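Local coordinates for protein pectate lyase (PDB 5AMV) that cleaves polygalacturonate by calcium-dependent elimination, giving oligosaccharides with an unsaturated residue at their non-reducing ends, at residues M64-D68 against Q117-V123; S113-Q117 against Y163-P167. One frame throughout, in Å; residues are numbered along the deposited sequence.

Interaction 1 (M64-D68 against Q117-V123); sequences MNVDD and QKARVMV
The guanidinium group of Arg120 meets loop 64-68 with its edge. Val66 O, Asp68 OD1 and a water all lie close to its plane. Val66 O is held side-on by two nitrogens: Arg120 NE and Arg120 NH2 each donate to it at 3.0 Å. On the next side of the group, Arg120 NH2 donates to Asp68 OD1 at 2.8 Å, a salt bridge that meets the anti side of the carboxylate. Arg120 NH1 adds a weak bond to the same oxygen. The water bridges Asp68 OD1 and Arg120 NH1. The carboxylate is turned 43° from the guanidinium plane. The Arg120 chain bends at chi2 (-48°) and again at chi3, which lays the group alongside the loop toward Asp68. Arg120 is modelled in two conformers, and this geometry belongs to one of them. In this conformer the bonds along the edge restrain the turn of the guanidinium.

A second polar link joins Gln117 and Asn65. Gln117 NE2 donates to Asn65 OD1 at 3.1 Å, with the two amide planes 54° apart. The hydroxyl of Tyr78 also hydrogen-bonds Asn65 OD1, so this buried oxygen has two partners. Val121 CG1 packs against it, 3.2 Å from Asn65 OD1. Asn65 is the centre of an inverse gamma turn. Met64 supplies the apolar part. Its bent chain carries the methyl CE to 3.8 Å from Val123 CG1, while helix 38-45 touches Met64 through Arg38 and Leu41.

The helix ends here: Met122 is the first residue to leave helical angles, and strand 122-124 follows directly. The arrangement is a helix-to-strand junction tied to a loop that leaves strand 61-63. It belongs to the right-handed parallel beta-helix of polysaccharide lyase family 1.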
ATOM      1  N   MET A  64      -3.295  10.662  13.555  1.00  6.63           N
ATOM      2  CA  MET A  64      -1.852  10.747  13.764  1.00  7.39           C
ATOM      3  C   MET A  64      -1.294  12.148  13.605  1.00  7.40           C
ATOM      4  O   MET A  64      -0.169  12.414  14.031  1.00  6.92           O
ATOM      5  CB  MET A  64      -1.123   9.748  12.853  1.00  7.31           C
ATOM      6  CG  MET A  64      -1.468   8.281  13.213  1.00  7.86           C
ATOM      7  SD  MET A  64      -0.876   7.806  14.861  1.00  9.55           S
ATOM      8  CE  MET A  64       0.909   7.707  14.594  1.00 10.28           C
ATOM      9  N   ASN A  65      -2.062  13.034  12.968  1.00  6.75           N
ATOM     10  CA  ASN A  65      -1.609  14.457  12.853  1.00  7.00           C
ATOM     11  C   ASN A  65      -2.036  15.228  14.103  1.00  7.17           C
ATOM     12  O   ASN A  65      -2.868  16.123  14.042  1.00  8.16           O
ATOM     13  CB  ASN A  65      -2.199  15.074  11.598  1.00  6.83           C
ATOM     14  CG  ASN A  65      -1.418  14.654  10.352  1.00  7.94           C
ATOM     15  OD1 ASN A  65      -0.267  15.064  10.180  1.00  6.89           O
ATOM     16  ND2 ASN A  65      -2.052  13.859   9.466  1.00  6.97           N
ATOM     17  N   VAL A  66      -1.432  14.863  15.229  1.00  8.07           N
ATOM     18  CA  VAL A  66      -1.744  15.511  16.529  1.00  8.81           C
ATOM     19  C   VAL A  66      -0.484  15.691  17.328  1.00  9.54           C
ATOM     20  O   VAL A  66       0.534  14.964  17.131  1.00  8.15           O
ATOM     21  CB  VAL A  66      -2.793  14.726  17.350  1.00  9.29           C
ATOM     22  CG1 VAL A  66      -4.157  14.675  16.630  1.00  9.17           C
ATOM     23  CG2 VAL A  66      -2.328  13.337  17.642  1.00  9.74           C
ATOM     24  N   ASP A  67      -0.530  16.658  18.244  1.00  9.12           N
ATOM     25  CA  ASP A  67       0.632  16.897  19.087  1.00  9.29           C
ATOM     26  C   ASP A  67       0.624  16.046  20.379  1.00 11.79           C
ATOM     27  O   ASP A  67      -0.173  15.110  20.531  1.00 11.25           O
ATOM     28  CB  ASP A  67       0.786  18.410  19.332  1.00  9.74           C
ATOM     29  CG  ASP A  67      -0.316  18.997  20.220  1.00 11.05           C
ATOM     30  OD1 ASP A  67      -1.034  18.267  20.941  1.00 10.11           O
ATOM     31  OD2 ASP A  67      -0.477  20.246  20.167  1.00 13.80           O
ATOM     32  N   ASP A  68       1.556  16.326  21.273  1.00 12.10           N
ATOM     33  CA  ASP A  68       1.666  15.516  22.495  1.00 13.99           C
ATOM     34  C   ASP A  68       0.453  15.641  23.390  1.00 13.70           C
ATOM     35  O   ASP A  68       0.229  14.801  24.248  1.00 13.72           O
ATOM     36  CB  ASP A  68       2.963  15.861  23.256  1.00 15.58           C
ATOM     37  CG  ASP A  68       4.185  15.291  22.582  1.00 20.33           C
ATOM     38  OD1 ASP A  68       4.047  14.610  21.535  1.00 24.29           O
ATOM     39  OD2 ASP A  68       5.288  15.507  23.118  1.00 27.40           O
ATOM     40  N   GLN A 117       6.430  16.764   9.850  1.00  6.24           N
ATOM     41  CA  GLN A 117       5.209  15.948   9.748  1.00  6.26           C
ATOM     42  C   GLN A 117       5.495  14.460   9.902  1.00  5.43           C
ATOM     43  O   GLN A 117       4.740  13.752  10.576  1.00  5.70           O
ATOM     44  CB  GLN A 117       4.445  16.208   8.452  1.00  6.02           C
ATOM     45  CG  GLN A 117       3.165  15.344   8.362  1.00  6.80           C
ATOM     46  CD  GLN A 117       2.251  15.714   7.185  1.00  6.74           C
ATOM     47  OE1 GLN A 117       2.704  16.212   6.148  1.00  5.76           O
ATOM     48  NE2 GLN A 117       0.953  15.492   7.373  1.00  8.65           N
ATOM     49  N   LYS A 118       6.548  13.989   9.229  1.00  5.61           N
ATOM     50  CA  LYS A 118       6.956  12.557   9.345  1.00  6.92           C
ATOM     51  C   LYS A 118       7.117  12.118  10.811  1.00  7.43           C
ATOM     52  O   LYS A 118       6.749  10.996  11.184  1.00  7.48           O
ATOM     53  CB  LYS A 118       8.245  12.344   8.541  1.00  7.92           C
ATOM     54  CG  LYS A 118       8.818  10.910   8.592  1.00 11.45           C
ATOM     55  CD  LYS A 118      10.155  10.832   7.826  1.00 17.31           C
ATOM     56  CE  LYS A 118      10.737   9.429   7.907  1.00 23.29           C
ATOM     57  NZ  LYS A 118      11.611   9.273   9.122  1.00 32.02           N
ATOM     58  N   ALA A 119       7.674  13.008  11.635  1.00  7.05           N
ATOM     59  CA  ALA A 119       7.898  12.681  13.035  1.00  8.58           C
ATOM     60  C   ALA A 119       6.606  12.416  13.775  1.00  8.75           C
ATOM     61  O   ALA A 119       6.628  11.675  14.765  1.00  9.29           O
ATOM     62  CB  ALA A 119       8.711  13.772  13.722  1.00  8.59           C
ATOM     63  N   ARG A 120       5.488  12.968  13.285  1.00  7.68           N
ATOM     64  CA  ARG A 120       4.180  12.690  13.890  0.50  6.94           C
ATOM     65  C   ARG A 120       3.473  11.503  13.242  1.00  7.92           C
ATOM     66  O   ARG A 120       2.872  10.678  13.911  1.00  8.30           O
ATOM     67  CB  ARG A 120       3.264  13.917  13.816  0.50  7.75           C
ATOM     68  CG  ARG A 120       3.897  15.189  14.384  0.50  8.14           C
ATOM     69  CD  ARG A 120       4.526  14.881  15.746  0.50 11.58           C
ATOM     70  NE  ARG A 120       3.524  14.657  16.783  0.50  9.61           N
ATOM     71  CZ  ARG A 120       3.826  14.465  18.064  0.50 11.15           C
ATOM     72  NH1 ARG A 120       5.092  14.459  18.440  0.50 10.13           N
ATOM     73  NH2 ARG A 120       2.869  14.297  18.967  0.50 10.34           N
ATOM     74  N   VAL A 121       3.529  11.429  11.915  1.00  6.02           N
ATOM     75  CA  VAL A 121       2.627  10.478  11.258  1.00  6.92           C
ATOM     76  C   VAL A 121       3.175   9.086  11.005  1.00  8.17           C
ATOM     77  O   VAL A 121       2.379   8.147  10.850  1.00  8.43           O
ATOM     78  CB  VAL A 121       2.115  11.015   9.901  1.00  6.52           C
ATOM     79  CG1 VAL A 121       1.369  12.354  10.072  1.00  4.81           C
ATOM     80  CG2 VAL A 121       3.246  11.137   8.865  1.00  8.81           C
ATOM     81  N   MET A 122       4.504   8.950  10.948  1.00  8.28           N
ATOM     82  CA  MET A 122       5.113   7.666  10.664  0.62  9.19           C
ATOM     83  C   MET A 122       5.521   6.979  11.970  1.00  9.02           C
ATOM     84  O   MET A 122       6.177   7.579  12.787  1.00  9.90           O
ATOM     85  CB  MET A 122       6.308   7.829   9.727  0.62 10.07           C
ATOM     86  CG  MET A 122       6.627   6.535   8.977  0.62 12.80           C
ATOM     87  SD  MET A 122       7.914   6.797   7.755  0.62 18.08           S
ATOM     88  CE  MET A 122       7.211   8.009   6.687  0.62 14.25           C
ATOM     89  N   VAL A 123       5.110   5.718  12.143  1.00  9.28           N
ATOM     90  CA  VAL A 123       5.569   4.922  13.305  1.00  9.30           C
ATOM     91  C   VAL A 123       6.055   3.567  12.826  1.00  9.85           C
ATOM     92  O   VAL A 123       5.444   2.980  11.888  1.00 10.80           O
ATOM     93  CB  VAL A 123       4.479   4.738  14.402  1.00 10.33           C
ATOM     94  CG1 VAL A 123       4.262   6.067  15.112  1.00  9.96           C
ATOM     95  CG2 VAL A 123       3.143   4.136  13.780  1.00  8.70           C
TER
HETATM   96  O   HOH W   1       6.463  13.744  20.892  1.00 33.68           O

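Interaction 2 (S113-Q117 against Y163-P167); sequences SQKNQ and YDYFP. With ACT (acetate ion), chain D.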
ATOM      1  N   SER A 113      10.236  20.841   6.671  1.00  7.76           N
ATOM      2  CA  SER A 113       8.803  20.810   6.884  1.00  7.84           C
ATOM      3  C   SER A 113       8.270  19.365   6.843  1.00  7.57           C
ATOM      4  O   SER A 113       7.511  18.936   7.731  1.00  6.67           O
ATOM      5  CB  SER A 113       8.102  21.632   5.790  1.00  7.14           C
ATOM      6  OG  SER A 113       8.647  22.961   5.809  1.00  7.05           O
ATOM      7  N   GLN A 114       8.676  18.645   5.806  1.00  6.74           N
ATOM      8  CA  GLN A 114       8.301  17.246   5.638  0.62  7.71           C
ATOM      9  C   GLN A 114       8.746  16.403   6.841  1.00  8.13           C
ATOM     10  O   GLN A 114       8.002  15.545   7.338  1.00  8.29           O
ATOM     11  CB  GLN A 114       8.913  16.736   4.329  0.62  6.67           C
ATOM     12  CG  GLN A 114       8.296  15.452   3.888  0.62  8.55           C
ATOM     13  CD  GLN A 114       8.778  15.028   2.553  0.62  8.10           C
ATOM     14  OE1 GLN A 114       9.988  15.078   2.250  0.62 10.19           O
ATOM     15  NE2 GLN A 114       7.825  14.612   1.709  0.62  9.27           N
ATOM     16  N   LYS A 115       9.963  16.660   7.330  1.00  8.26           N
ATOM     17  CA  LYS A 115      10.448  15.861   8.447  0.50  7.60           C
ATOM     18  C   LYS A 115       9.654  16.155   9.726  1.00  7.39           C
ATOM     19  O   LYS A 115       9.413  15.271  10.523  1.00  7.43           O
ATOM     20  CB  LYS A 115      11.957  16.054   8.615  0.50  7.63           C
ATOM     21  CG  LYS A 115      12.757  15.324   7.506  0.50  7.42           C
ATOM     22  CD  LYS A 115      14.208  15.793   7.484  0.50  9.55           C
ATOM     23  CE  LYS A 115      15.055  15.018   6.480  0.50 12.68           C
ATOM     24  NZ  LYS A 115      15.314  15.767   5.215  0.50 14.63           N
ATOM     25  N   ASN A 116       9.187  17.380   9.890  1.00  7.05           N
ATOM     26  CA  ASN A 116       8.338  17.701  11.059  1.00  6.33           C
ATOM     27  C   ASN A 116       7.040  16.860  11.029  1.00  7.85           C
ATOM     28  O   ASN A 116       6.600  16.332  12.034  1.00  8.79           O
ATOM     29  CB  ASN A 116       7.980  19.182  10.992  1.00  7.06           C
ATOM     30  CG  ASN A 116       9.181  20.090  11.242  1.00  7.72           C
ATOM     31  OD1 ASN A 116      10.174  19.675  11.850  1.00  9.77           O
ATOM     32  ND2 ASN A 116       9.068  21.342  10.834  1.00  6.19           N
ATOM     33  N   GLN A 117       6.430  16.764   9.850  1.00  6.24           N
ATOM     34  CA  GLN A 117       5.209  15.948   9.748  1.00  6.26           C
ATOM     35  C   GLN A 117       5.495  14.460   9.902  1.00  5.43           C
ATOM     36  O   GLN A 117       4.740  13.752  10.576  1.00  5.70           O
ATOM     37  CB  GLN A 117       4.445  16.208   8.452  1.00  6.02           C
ATOM     38  CG  GLN A 117       3.165  15.344   8.362  1.00  6.80           C
ATOM     39  CD  GLN A 117       2.251  15.714   7.185  1.00  6.74           C
ATOM     40  OE1 GLN A 117       2.704  16.212   6.148  1.00  5.76           O
ATOM     41  NE2 GLN A 117       0.953  15.492   7.373  1.00  8.65           N
ATOM     42  N   TYR A 163      -1.545  11.741   4.200  1.00  6.97           N
ATOM     43  CA  TYR A 163      -1.493  12.969   3.414  1.00  5.33           C
ATOM     44  C   TYR A 163      -0.213  13.720   3.732  1.00  5.89           C
ATOM     45  O   TYR A 163       0.105  13.949   4.912  1.00  5.94           O
ATOM     46  CB  TYR A 163      -2.677  13.854   3.828  1.00  5.27           C
ATOM     47  CG  TYR A 163      -2.922  15.121   3.032  1.00  5.67           C
ATOM     48  CD1 TYR A 163      -2.213  16.303   3.308  1.00  5.19           C
ATOM     49  CD2 TYR A 163      -3.831  15.127   1.951  1.00  4.41           C
ATOM     50  CE1 TYR A 163      -2.485  17.463   2.625  1.00  6.92           C
ATOM     51  CE2 TYR A 163      -4.107  16.311   1.239  1.00  5.82           C
ATOM     52  CZ  TYR A 163      -3.392  17.466   1.559  1.00  6.25           C
ATOM     53  OH  TYR A 163      -3.629  18.637   0.846  1.00  6.36           O
ATOM     54  N   ASP A 164       0.494  14.126   2.684  1.00  5.35           N
ATOM     55  CA  ASP A 164       1.763  14.859   2.872  1.00  6.05           C
ATOM     56  C   ASP A 164       1.514  16.308   2.484  1.00  6.91           C
ATOM     57  O   ASP A 164       1.166  16.610   1.322  1.00  6.17           O
ATOM     58  CB  ASP A 164       2.812  14.199   1.935  1.00  5.15           C
ATOM     59  CG  ASP A 164       4.205  14.752   2.062  1.00  6.74           C
ATOM     60  OD1 ASP A 164       4.428  15.863   2.569  1.00  7.47           O
ATOM     61  OD2 ASP A 164       5.125  14.007   1.612  1.00  7.10           O
ATOM     62  N   TYR A 165       1.728  17.230   3.433  1.00  7.44           N
ATOM     63  CA  TYR A 165       1.552  18.647   3.138  1.00  7.17           C
ATOM     64  C   TYR A 165       2.667  19.230   2.247  1.00  6.87           C
ATOM     65  O   TYR A 165       2.526  20.336   1.755  1.00  7.94           O
ATOM     66  CB  TYR A 165       1.495  19.482   4.410  1.00  7.16           C
ATOM     67  CG  TYR A 165       0.196  19.339   5.163  1.00  4.82           C
ATOM     68  CD1 TYR A 165      -0.998  19.851   4.617  1.00  6.89           C
ATOM     69  CD2 TYR A 165       0.166  18.682   6.396  1.00  4.75           C
ATOM     70  CE1 TYR A 165      -2.204  19.710   5.311  1.00  6.83           C
ATOM     71  CE2 TYR A 165      -1.028  18.531   7.085  1.00  5.67           C
ATOM     72  CZ  TYR A 165      -2.188  19.037   6.512  1.00  6.13           C
ATOM     73  OH  TYR A 165      -3.362  18.863   7.210  1.00  7.54           O
ATOM     74  N   PHE A 166       3.762  18.498   2.040  1.00  6.34           N
ATOM     75  CA  PHE A 166       4.968  19.118   1.400  1.00  6.68           C
ATOM     76  C   PHE A 166       5.559  18.194   0.329  1.00  7.71           C
ATOM     77  O   PHE A 166       6.725  17.832   0.400  1.00  7.31           O
ATOM     78  CB  PHE A 166       6.039  19.447   2.466  1.00  6.89           C
ATOM     79  CG  PHE A 166       5.466  20.209   3.635  1.00  4.70           C
ATOM     80  CD1 PHE A 166       5.139  21.596   3.496  1.00  4.72           C
ATOM     81  CD2 PHE A 166       5.229  19.560   4.827  1.00  7.91           C
ATOM     82  CE1 PHE A 166       4.546  22.284   4.589  1.00  4.63           C
ATOM     83  CE2 PHE A 166       4.654  20.258   5.931  1.00  7.13           C
ATOM     84  CZ  PHE A 166       4.288  21.617   5.785  1.00  5.48           C
ATOM     85  N   PRO A 167       4.759  17.859  -0.700  1.00  8.43           N
ATOM     86  CA  PRO A 167       5.294  17.020  -1.769  1.00  9.50           C
ATOM     87  C   PRO A 167       6.546  17.627  -2.405  1.00  9.81           C
ATOM     88  O   PRO A 167       6.629  18.847  -2.581  1.00  9.56           O
ATOM     89  CB  PRO A 167       4.157  17.009  -2.817  1.00  9.42           C
ATOM     90  CG  PRO A 167       2.954  17.536  -2.186  1.00 11.30           C
ATOM     91  CD  PRO A 167       3.360  18.253  -0.919  1.00  8.41           C
TER
HETATM   92  C   ACT D 402      -3.205  21.770   1.957  1.00 14.37           C
HETATM   93  O   ACT D 402      -4.272  21.539   2.586  1.00 13.77           O
HETATM   94  OXT ACT D 402      -2.441  20.794   1.698  1.00 11.20           O
HETATM   95  CH3 ACT D 402      -2.854  23.176   1.572  1.00 14.04           C
HETATM   96  O   HOH W   2       5.147  15.930   5.170  1.00  7.50           O
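Asp164 OD2 accepts from Gln114 NE2 across the contact at 2.8 Å, on its syn lone pair, in the conformer given for Gln114. The backbone N of Gln182 also bonds Asp164 OD2. On the other oxygen, the backbone N of Phe166 reaches Asp164 OD1 at 2.8 Å from above the carboxylate plane, closing an Asx turn. A water donates to Asp164 OD1 and also to Gln117 OE1, so it bridges loop and helix. With an alanine here in place of Asp164, the Gln114 amide and the backbone N of Gln182 would probably lose their shared acceptor, and the Asx turn at Phe166 N its side-chain acceptor.

Gln117 reaches the loop through a nearly straight chain (chi2 171°). Its OE1 accepts from Tyr165 N at 3.1 Å, in the carbonyl plane, on a lone pair. The Gln117 amide lies only 16° from parallel to the Tyr165 ring, with Gln117 NE2 3.4 Å from Tyr165 CD2.

Phe166 makes the apolar contact. Ser113 CB sits over the centre of one ring face, 3.5 Å from the centroid, a CH-pi contact. Tyr165 CB lies over the opposite face, offset toward the rim. Ser113 OG turns to Ala109 O and Asp80 N.

The contact lays helix 105-121 against the loop between strands 158-160 and 168-170, and Tyr78 of helix 75-78 touches Gln117, Tyr165 and Phe166.

Interactions 1 and 2 use overlapping parts of the C-terminal half of helix 105-121, interaction 1 running on into strand 122-124, with centres about 10 Å apart. Gln117 belongs to both: its amide spans from loop 64-68 to loop 163-167. Along the chain the order is 64-68, 113-117, 117-123, 163-167, so the two contacts cross. Tyr78 of helix 75-78 touches residues of both. The helix therefore joins two loops that leave different strands of the beta-helix, 61-63 and 158-160, before it passes into an edge strand of a four-stranded parallel sheet. Both contacts lie away from the calcium: the ion is about 12 Å from the side chain of Val121 and about 10 Å from that of Asp164.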